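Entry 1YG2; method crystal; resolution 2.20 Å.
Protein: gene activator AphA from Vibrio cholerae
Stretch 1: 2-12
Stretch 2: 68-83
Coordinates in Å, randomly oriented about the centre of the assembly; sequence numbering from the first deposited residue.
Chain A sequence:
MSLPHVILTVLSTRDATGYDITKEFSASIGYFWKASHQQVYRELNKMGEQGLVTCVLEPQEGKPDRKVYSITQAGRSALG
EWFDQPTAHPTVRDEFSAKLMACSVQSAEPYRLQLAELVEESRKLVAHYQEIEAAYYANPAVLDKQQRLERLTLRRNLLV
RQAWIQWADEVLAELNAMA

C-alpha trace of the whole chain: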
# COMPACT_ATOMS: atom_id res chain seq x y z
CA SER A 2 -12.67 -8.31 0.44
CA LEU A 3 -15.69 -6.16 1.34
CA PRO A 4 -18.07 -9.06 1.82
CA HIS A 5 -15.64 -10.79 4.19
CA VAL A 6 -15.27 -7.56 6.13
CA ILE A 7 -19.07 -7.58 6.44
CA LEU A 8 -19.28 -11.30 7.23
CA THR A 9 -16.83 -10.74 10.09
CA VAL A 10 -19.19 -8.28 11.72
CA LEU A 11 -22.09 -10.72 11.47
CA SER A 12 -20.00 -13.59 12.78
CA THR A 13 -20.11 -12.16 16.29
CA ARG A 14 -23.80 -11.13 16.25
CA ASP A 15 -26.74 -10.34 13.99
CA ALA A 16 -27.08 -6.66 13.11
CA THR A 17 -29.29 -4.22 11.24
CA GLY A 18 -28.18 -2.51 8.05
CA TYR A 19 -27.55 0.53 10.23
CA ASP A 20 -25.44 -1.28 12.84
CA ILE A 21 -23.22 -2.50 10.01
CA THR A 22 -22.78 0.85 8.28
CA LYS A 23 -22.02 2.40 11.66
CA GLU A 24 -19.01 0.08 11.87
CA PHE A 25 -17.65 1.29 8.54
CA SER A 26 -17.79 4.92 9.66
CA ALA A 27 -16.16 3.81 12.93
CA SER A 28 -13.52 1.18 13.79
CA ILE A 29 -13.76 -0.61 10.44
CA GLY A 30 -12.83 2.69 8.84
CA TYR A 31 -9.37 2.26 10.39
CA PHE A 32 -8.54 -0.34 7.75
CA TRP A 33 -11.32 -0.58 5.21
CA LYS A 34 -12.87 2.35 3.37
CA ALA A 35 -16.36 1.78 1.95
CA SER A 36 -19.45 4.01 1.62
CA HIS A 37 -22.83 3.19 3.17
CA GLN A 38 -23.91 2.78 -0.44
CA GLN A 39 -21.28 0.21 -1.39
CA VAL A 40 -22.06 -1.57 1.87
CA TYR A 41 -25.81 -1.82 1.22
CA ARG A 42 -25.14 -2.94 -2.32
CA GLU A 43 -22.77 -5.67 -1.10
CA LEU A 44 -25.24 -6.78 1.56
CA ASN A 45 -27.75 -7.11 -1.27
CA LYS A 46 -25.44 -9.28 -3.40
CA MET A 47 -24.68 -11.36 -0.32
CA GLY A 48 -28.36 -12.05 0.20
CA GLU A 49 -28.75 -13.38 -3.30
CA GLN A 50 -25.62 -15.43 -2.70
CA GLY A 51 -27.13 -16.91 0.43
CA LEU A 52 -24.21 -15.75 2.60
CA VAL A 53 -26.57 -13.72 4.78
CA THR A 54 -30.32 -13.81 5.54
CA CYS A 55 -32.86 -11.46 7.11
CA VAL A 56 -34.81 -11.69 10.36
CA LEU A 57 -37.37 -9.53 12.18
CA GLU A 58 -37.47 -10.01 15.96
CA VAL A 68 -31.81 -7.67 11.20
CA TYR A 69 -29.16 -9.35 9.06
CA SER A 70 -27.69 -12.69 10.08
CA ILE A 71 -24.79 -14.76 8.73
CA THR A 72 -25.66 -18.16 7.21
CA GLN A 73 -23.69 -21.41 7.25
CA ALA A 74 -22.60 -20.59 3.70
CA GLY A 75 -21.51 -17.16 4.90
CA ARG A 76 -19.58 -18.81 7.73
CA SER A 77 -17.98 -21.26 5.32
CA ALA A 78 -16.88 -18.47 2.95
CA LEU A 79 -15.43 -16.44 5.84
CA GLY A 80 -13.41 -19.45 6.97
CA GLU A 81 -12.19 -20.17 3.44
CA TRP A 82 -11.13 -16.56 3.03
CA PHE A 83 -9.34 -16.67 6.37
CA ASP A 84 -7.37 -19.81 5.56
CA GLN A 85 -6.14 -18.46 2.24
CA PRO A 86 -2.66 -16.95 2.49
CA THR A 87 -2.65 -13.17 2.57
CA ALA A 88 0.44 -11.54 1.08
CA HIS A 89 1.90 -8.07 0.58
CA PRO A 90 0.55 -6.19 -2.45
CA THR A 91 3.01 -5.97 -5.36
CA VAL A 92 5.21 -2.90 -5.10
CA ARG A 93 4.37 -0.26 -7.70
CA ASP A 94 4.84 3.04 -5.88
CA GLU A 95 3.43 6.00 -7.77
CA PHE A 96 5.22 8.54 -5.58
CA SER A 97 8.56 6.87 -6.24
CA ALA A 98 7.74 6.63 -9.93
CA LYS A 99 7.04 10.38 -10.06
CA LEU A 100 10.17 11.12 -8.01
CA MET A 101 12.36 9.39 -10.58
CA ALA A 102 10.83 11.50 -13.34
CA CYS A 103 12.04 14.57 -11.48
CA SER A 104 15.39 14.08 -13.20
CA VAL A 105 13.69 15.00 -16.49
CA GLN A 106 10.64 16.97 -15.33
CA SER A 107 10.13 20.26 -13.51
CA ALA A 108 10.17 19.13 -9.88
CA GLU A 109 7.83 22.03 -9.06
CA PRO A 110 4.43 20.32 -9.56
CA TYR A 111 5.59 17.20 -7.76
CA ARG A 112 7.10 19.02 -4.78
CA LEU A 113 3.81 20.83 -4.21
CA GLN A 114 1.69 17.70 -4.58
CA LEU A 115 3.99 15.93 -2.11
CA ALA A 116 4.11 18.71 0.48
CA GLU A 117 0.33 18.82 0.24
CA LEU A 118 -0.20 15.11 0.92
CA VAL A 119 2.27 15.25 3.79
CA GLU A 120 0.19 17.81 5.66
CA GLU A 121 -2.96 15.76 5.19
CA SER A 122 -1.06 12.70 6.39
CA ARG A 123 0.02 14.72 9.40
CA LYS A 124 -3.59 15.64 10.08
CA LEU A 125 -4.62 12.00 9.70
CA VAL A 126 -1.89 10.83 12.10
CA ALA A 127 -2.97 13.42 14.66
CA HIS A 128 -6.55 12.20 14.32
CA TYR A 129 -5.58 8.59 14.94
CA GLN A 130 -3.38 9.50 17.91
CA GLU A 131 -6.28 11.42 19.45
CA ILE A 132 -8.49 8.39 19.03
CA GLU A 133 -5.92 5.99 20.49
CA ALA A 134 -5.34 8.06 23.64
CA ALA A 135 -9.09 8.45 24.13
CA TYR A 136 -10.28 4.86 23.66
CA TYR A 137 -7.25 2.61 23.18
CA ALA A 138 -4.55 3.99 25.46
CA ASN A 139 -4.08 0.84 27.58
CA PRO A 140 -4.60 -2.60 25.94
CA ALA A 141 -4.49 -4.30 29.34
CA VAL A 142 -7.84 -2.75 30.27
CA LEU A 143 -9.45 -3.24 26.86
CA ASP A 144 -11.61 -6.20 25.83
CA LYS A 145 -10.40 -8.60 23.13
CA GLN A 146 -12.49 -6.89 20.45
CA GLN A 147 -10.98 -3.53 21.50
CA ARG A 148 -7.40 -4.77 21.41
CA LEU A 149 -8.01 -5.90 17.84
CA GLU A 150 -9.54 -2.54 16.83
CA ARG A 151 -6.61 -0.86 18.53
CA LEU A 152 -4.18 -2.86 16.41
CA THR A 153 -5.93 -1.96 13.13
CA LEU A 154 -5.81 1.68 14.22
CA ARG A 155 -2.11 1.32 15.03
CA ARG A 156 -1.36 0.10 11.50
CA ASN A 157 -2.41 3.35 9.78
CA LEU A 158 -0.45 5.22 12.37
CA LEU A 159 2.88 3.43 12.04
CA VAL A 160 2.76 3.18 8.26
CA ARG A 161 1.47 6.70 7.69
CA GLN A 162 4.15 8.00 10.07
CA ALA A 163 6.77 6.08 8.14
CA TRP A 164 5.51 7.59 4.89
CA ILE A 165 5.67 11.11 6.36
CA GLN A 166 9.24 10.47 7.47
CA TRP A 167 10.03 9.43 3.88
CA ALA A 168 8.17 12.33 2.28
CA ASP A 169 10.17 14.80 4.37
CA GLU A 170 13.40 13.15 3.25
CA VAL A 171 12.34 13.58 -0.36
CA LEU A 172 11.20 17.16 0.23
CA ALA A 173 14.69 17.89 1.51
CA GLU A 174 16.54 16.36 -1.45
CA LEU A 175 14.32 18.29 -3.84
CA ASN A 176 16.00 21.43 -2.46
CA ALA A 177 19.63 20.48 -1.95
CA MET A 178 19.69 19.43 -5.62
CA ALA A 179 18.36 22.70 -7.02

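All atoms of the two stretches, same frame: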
# COMPACT_ATOMS: atom_id res chain seq x y z
N SER A 2 -12.13 -9.53 1.09
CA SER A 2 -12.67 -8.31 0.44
C SER A 2 -13.85 -7.74 1.23
O SER A 2 -14.10 -8.16 2.36
CB SER A 2 -13.09 -8.63 -1.00
OG SER A 2 -13.79 -9.85 -1.06
N LEU A 3 -14.57 -6.79 0.65
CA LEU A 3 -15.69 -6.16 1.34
C LEU A 3 -16.69 -7.13 1.96
O LEU A 3 -17.08 -6.98 3.12
CB LEU A 3 -16.42 -5.21 0.39
CG LEU A 3 -17.67 -4.51 0.94
CD1 LEU A 3 -17.33 -3.82 2.27
CD2 LEU A 3 -18.18 -3.49 -0.08
N PRO A 4 -17.11 -8.15 1.20
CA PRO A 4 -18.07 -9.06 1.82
C PRO A 4 -17.50 -9.78 3.04
O PRO A 4 -18.23 -10.05 3.99
CB PRO A 4 -18.48 -9.99 0.68
CG PRO A 4 -17.32 -9.92 -0.29
CD PRO A 4 -16.89 -8.47 -0.22
N HIS A 5 -16.21 -10.10 3.03
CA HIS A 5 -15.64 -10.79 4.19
C HIS A 5 -15.57 -9.84 5.37
O HIS A 5 -15.71 -10.24 6.52
CB HIS A 5 -14.26 -11.35 3.86
CG HIS A 5 -14.24 -12.21 2.64
ND1 HIS A 5 -13.81 -11.74 1.42
CD2 HIS A 5 -14.69 -13.47 2.43
CE1 HIS A 5 -14.00 -12.68 0.50
NE2 HIS A 5 -14.54 -13.74 1.09
N VAL A 6 -15.34 -8.57 5.08
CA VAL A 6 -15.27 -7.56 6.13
C VAL A 6 -16.65 -7.49 6.78
O VAL A 6 -16.77 -7.36 7.99
CB VAL A 6 -14.87 -6.20 5.55
CG1 VAL A 6 -15.02 -5.10 6.62
CG2 VAL A 6 -13.43 -6.27 5.04
N ILE A 7 -17.70 -7.61 5.96
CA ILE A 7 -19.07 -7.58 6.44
C ILE A 7 -19.43 -8.89 7.15
O ILE A 7 -20.08 -8.88 8.20
CB ILE A 7 -20.04 -7.35 5.28
CG1 ILE A 7 -19.76 -5.98 4.65
CG2 ILE A 7 -21.47 -7.44 5.76
CD1 ILE A 7 -20.47 -5.76 3.32
N LEU A 8 -19.00 -10.01 6.59
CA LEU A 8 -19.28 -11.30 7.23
C LEU A 8 -18.68 -11.35 8.63
O LEU A 8 -19.26 -11.93 9.55
CB LEU A 8 -18.74 -12.45 6.38
CG LEU A 8 -19.48 -12.73 5.05
CD1 LEU A 8 -18.88 -13.94 4.35
CD2 LEU A 8 -20.93 -13.02 5.35
N THR A 9 -17.51 -10.75 8.80
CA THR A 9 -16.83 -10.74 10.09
C THR A 9 -17.71 -10.09 11.15
O THR A 9 -17.86 -10.59 12.26
CB THR A 9 -15.51 -9.95 10.02
OG1 THR A 9 -14.68 -10.51 8.99
CG2 THR A 9 -14.78 -10.00 11.36
N VAL A 10 -18.31 -8.97 10.79
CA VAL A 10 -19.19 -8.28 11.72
C VAL A 10 -20.29 -9.23 12.16
O VAL A 10 -20.51 -9.45 13.35
CB VAL A 10 -19.84 -7.05 11.05
CG1 VAL A 10 -20.82 -6.39 12.01
CG2 VAL A 10 -18.77 -6.07 10.62
N LEU A 11 -20.99 -9.82 11.19
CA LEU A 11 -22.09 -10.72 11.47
C LEU A 11 -21.69 -12.00 12.17
O LEU A 11 -22.54 -12.67 12.75
CB LEU A 11 -22.84 -11.04 10.17
CG LEU A 11 -23.50 -9.82 9.52
CD1 LEU A 11 -24.08 -10.19 8.16
CD2 LEU A 11 -24.61 -9.30 10.45
N SER A 12 -20.42 -12.36 12.12
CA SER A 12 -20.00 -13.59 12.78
C SER A 12 -20.07 -13.51 14.30
O SER A 12 -20.15 -14.53 14.97
CB SER A 12 -18.57 -13.96 12.36
OG SER A 12 -18.55 -14.30 10.99
N VAL A 68 -33.02 -7.06 10.65
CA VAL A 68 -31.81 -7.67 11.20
C VAL A 68 -31.15 -8.69 10.28
O VAL A 68 -31.75 -9.70 9.91
CB VAL A 68 -32.10 -8.37 12.54
CG1 VAL A 68 -30.90 -9.22 12.93
CG2 VAL A 68 -32.37 -7.33 13.62
N TYR A 69 -29.90 -8.43 9.91
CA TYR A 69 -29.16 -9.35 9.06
C TYR A 69 -28.47 -10.40 9.91
O TYR A 69 -28.08 -10.14 11.04
CB TYR A 69 -28.12 -8.61 8.22
CG TYR A 69 -28.71 -7.76 7.13
CD1 TYR A 69 -28.97 -6.40 7.34
CD2 TYR A 69 -29.05 -8.31 5.90
CE1 TYR A 69 -29.54 -5.62 6.35
CE2 TYR A 69 -29.62 -7.54 4.89
CZ TYR A 69 -29.86 -6.19 5.13
OH TYR A 69 -30.42 -5.42 4.13
N SER A 70 -28.33 -11.60 9.36
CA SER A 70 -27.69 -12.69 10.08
C SER A 70 -26.81 -13.49 9.11
O SER A 70 -27.17 -13.64 7.94
CB SER A 70 -28.76 -13.60 10.68
OG SER A 70 -28.17 -14.66 11.41
N ILE A 71 -25.68 -13.98 9.59
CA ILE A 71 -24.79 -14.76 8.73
C ILE A 71 -25.32 -16.19 8.60
O ILE A 71 -25.86 -16.74 9.56
CB ILE A 71 -23.36 -14.81 9.30
CG1 ILE A 71 -22.39 -15.32 8.23
CG2 ILE A 71 -23.31 -15.71 10.53
CD1 ILE A 71 -20.93 -15.32 8.66
N THR A 72 -25.19 -16.79 7.41
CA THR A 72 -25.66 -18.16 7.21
C THR A 72 -24.48 -19.12 7.25
O THR A 72 -23.33 -18.69 7.29
CB THR A 72 -26.34 -18.34 5.85
OG1 THR A 72 -25.39 -18.12 4.80
CG2 THR A 72 -27.51 -17.38 5.71
N GLN A 73 -24.76 -20.42 7.23
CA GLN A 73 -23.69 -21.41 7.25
C GLN A 73 -22.78 -21.20 6.05
O GLN A 73 -21.56 -21.37 6.14
CB GLN A 73 -24.26 -22.82 7.23
CG GLN A 73 -23.18 -23.90 7.18
CD GLN A 73 -22.19 -23.76 8.33
OE1 GLN A 73 -22.54 -23.25 9.39
NE2 GLN A 73 -20.96 -24.22 8.13
N ALA A 74 -23.37 -20.83 4.91
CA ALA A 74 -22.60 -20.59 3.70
C ALA A 74 -21.70 -19.38 3.95
O ALA A 74 -20.52 -19.37 3.59
CB ALA A 74 -23.52 -20.31 2.52
N GLY A 75 -22.28 -18.35 4.58
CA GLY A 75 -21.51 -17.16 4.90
C GLY A 75 -20.35 -17.54 5.82
O GLY A 75 -19.22 -17.09 5.64
N ARG A 76 -20.63 -18.39 6.80
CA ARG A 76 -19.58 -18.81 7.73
C ARG A 76 -18.50 -19.61 7.01
O ARG A 76 -17.30 -19.46 7.29
CB ARG A 76 -20.18 -19.63 8.88
CG ARG A 76 -20.99 -18.79 9.89
CD ARG A 76 -21.28 -19.57 11.17
NE ARG A 76 -22.33 -20.57 11.00
CZ ARG A 76 -23.63 -20.30 10.97
NH1 ARG A 76 -24.06 -19.06 11.11
NH2 ARG A 76 -24.50 -21.29 10.77
N SER A 77 -18.92 -20.44 6.07
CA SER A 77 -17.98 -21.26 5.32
C SER A 77 -17.08 -20.38 4.45
O SER A 77 -15.87 -20.60 4.38
CB SER A 77 -18.75 -22.27 4.45
OG SER A 77 -17.87 -23.03 3.66
N ALA A 78 -17.65 -19.37 3.81
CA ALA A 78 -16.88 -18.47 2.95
C ALA A 78 -15.88 -17.64 3.77
O ALA A 78 -14.77 -17.36 3.32
CB ALA A 78 -17.82 -17.54 2.17
N LEU A 79 -16.29 -17.23 4.97
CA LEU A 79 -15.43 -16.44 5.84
C LEU A 79 -14.23 -17.30 6.23
O LEU A 79 -13.09 -16.84 6.21
CB LEU A 79 -16.19 -15.98 7.10
CG LEU A 79 -15.44 -15.10 8.10
CD1 LEU A 79 -15.06 -13.77 7.45
CD2 LEU A 79 -16.33 -14.86 9.32
N GLY A 80 -14.49 -18.55 6.59
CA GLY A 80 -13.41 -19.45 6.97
C GLY A 80 -12.45 -19.71 5.83
O GLY A 80 -11.24 -19.74 6.03
N GLU A 81 -12.99 -19.90 4.63
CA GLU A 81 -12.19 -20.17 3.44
C GLU A 81 -11.30 -18.98 3.13
O GLU A 81 -10.13 -19.13 2.76
CB GLU A 81 -13.13 -20.44 2.27
CG GLU A 81 -12.49 -20.80 0.96
CD GLU A 81 -13.53 -21.08 -0.12
OE1 GLU A 81 -14.44 -21.90 0.14
OE2 GLU A 81 -13.45 -20.47 -1.21
N TRP A 82 -11.86 -17.79 3.27
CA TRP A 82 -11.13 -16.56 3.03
C TRP A 82 -9.97 -16.48 4.01
O TRP A 82 -8.82 -16.24 3.62
CB TRP A 82 -12.07 -15.38 3.25
CG TRP A 82 -11.40 -14.04 3.33
CD1 TRP A 82 -10.78 -13.37 2.32
CD2 TRP A 82 -11.36 -13.18 4.47
NE1 TRP A 82 -10.37 -12.13 2.75
CE2 TRP A 82 -10.71 -11.99 4.07
CE3 TRP A 82 -11.82 -13.30 5.79
CZ2 TRP A 82 -10.49 -10.93 4.96
CZ3 TRP A 82 -11.60 -12.24 6.67
CH2 TRP A 82 -10.95 -11.06 6.24
N PHE A 83 -10.29 -16.71 5.27
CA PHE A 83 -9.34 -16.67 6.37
C PHE A 83 -8.16 -17.61 6.20
O PHE A 83 -7.03 -17.25 6.51
CB PHE A 83 -10.06 -17.00 7.67
CG PHE A 83 -9.29 -16.64 8.91
CD1 PHE A 83 -9.32 -15.34 9.40
CD2 PHE A 83 -8.51 -17.59 9.56
CE1 PHE A 83 -8.61 -14.99 10.54
CE2 PHE A 83 -7.79 -17.25 10.70
CZ PHE A 83 -7.84 -15.94 11.19
O HOH W 1 -14.41 -16.88 0.69
O HOH W 2 -25.22 -12.86 12.18

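This is a mainly apolar packing of one helix across a strand and the helix that follows it, closed at one end by an aromatic stack and bridged by two waters, with no direct hydrogen bond between the stretches. Helix 3-12 runs at 95° to strand 69-71 and at 119° to helix 73-83, and the contact buries 588 Å² in total.

The stack pairs the His5 ring with the five-membered ring of Trp82: centroids lie 3.8 Å apart and the planes differ by 6°, so the rings are nearly parallel, in an offset stack. His5 CB also sits 3.5 Å from the centroid of the Trp82 six-membered ring, 14° off its normal, a CH-pi contact. Within its own stretch, His5 ND1 accepts from Ser2 N at 2.8 Å.

Leu79 fits as a knob among His5, Leu8, Thr9 and Ser12, with its CD1 4.1 Å from Leu8 CB. Leu8 CD1 lies 3.4 Å from Gly75 O; a CB on Gly75 would point toward the helix, tight against Leu8 CD2 at 3.4 Å, and would clash with Ile71 CG1 at 2.8 Å. Further along, Leu11 CB meets Ile71 CB at 3.9 Å.

Water supplies the polar links. Water 1 donates to Ala78 O (2.7 Å from its O) and bonds His5 NE2 (3.2 Å from its O); water 2, through its O, donates to Leu11 O at 2.7 Å and accepts from Ile71 N at 2.9 Å.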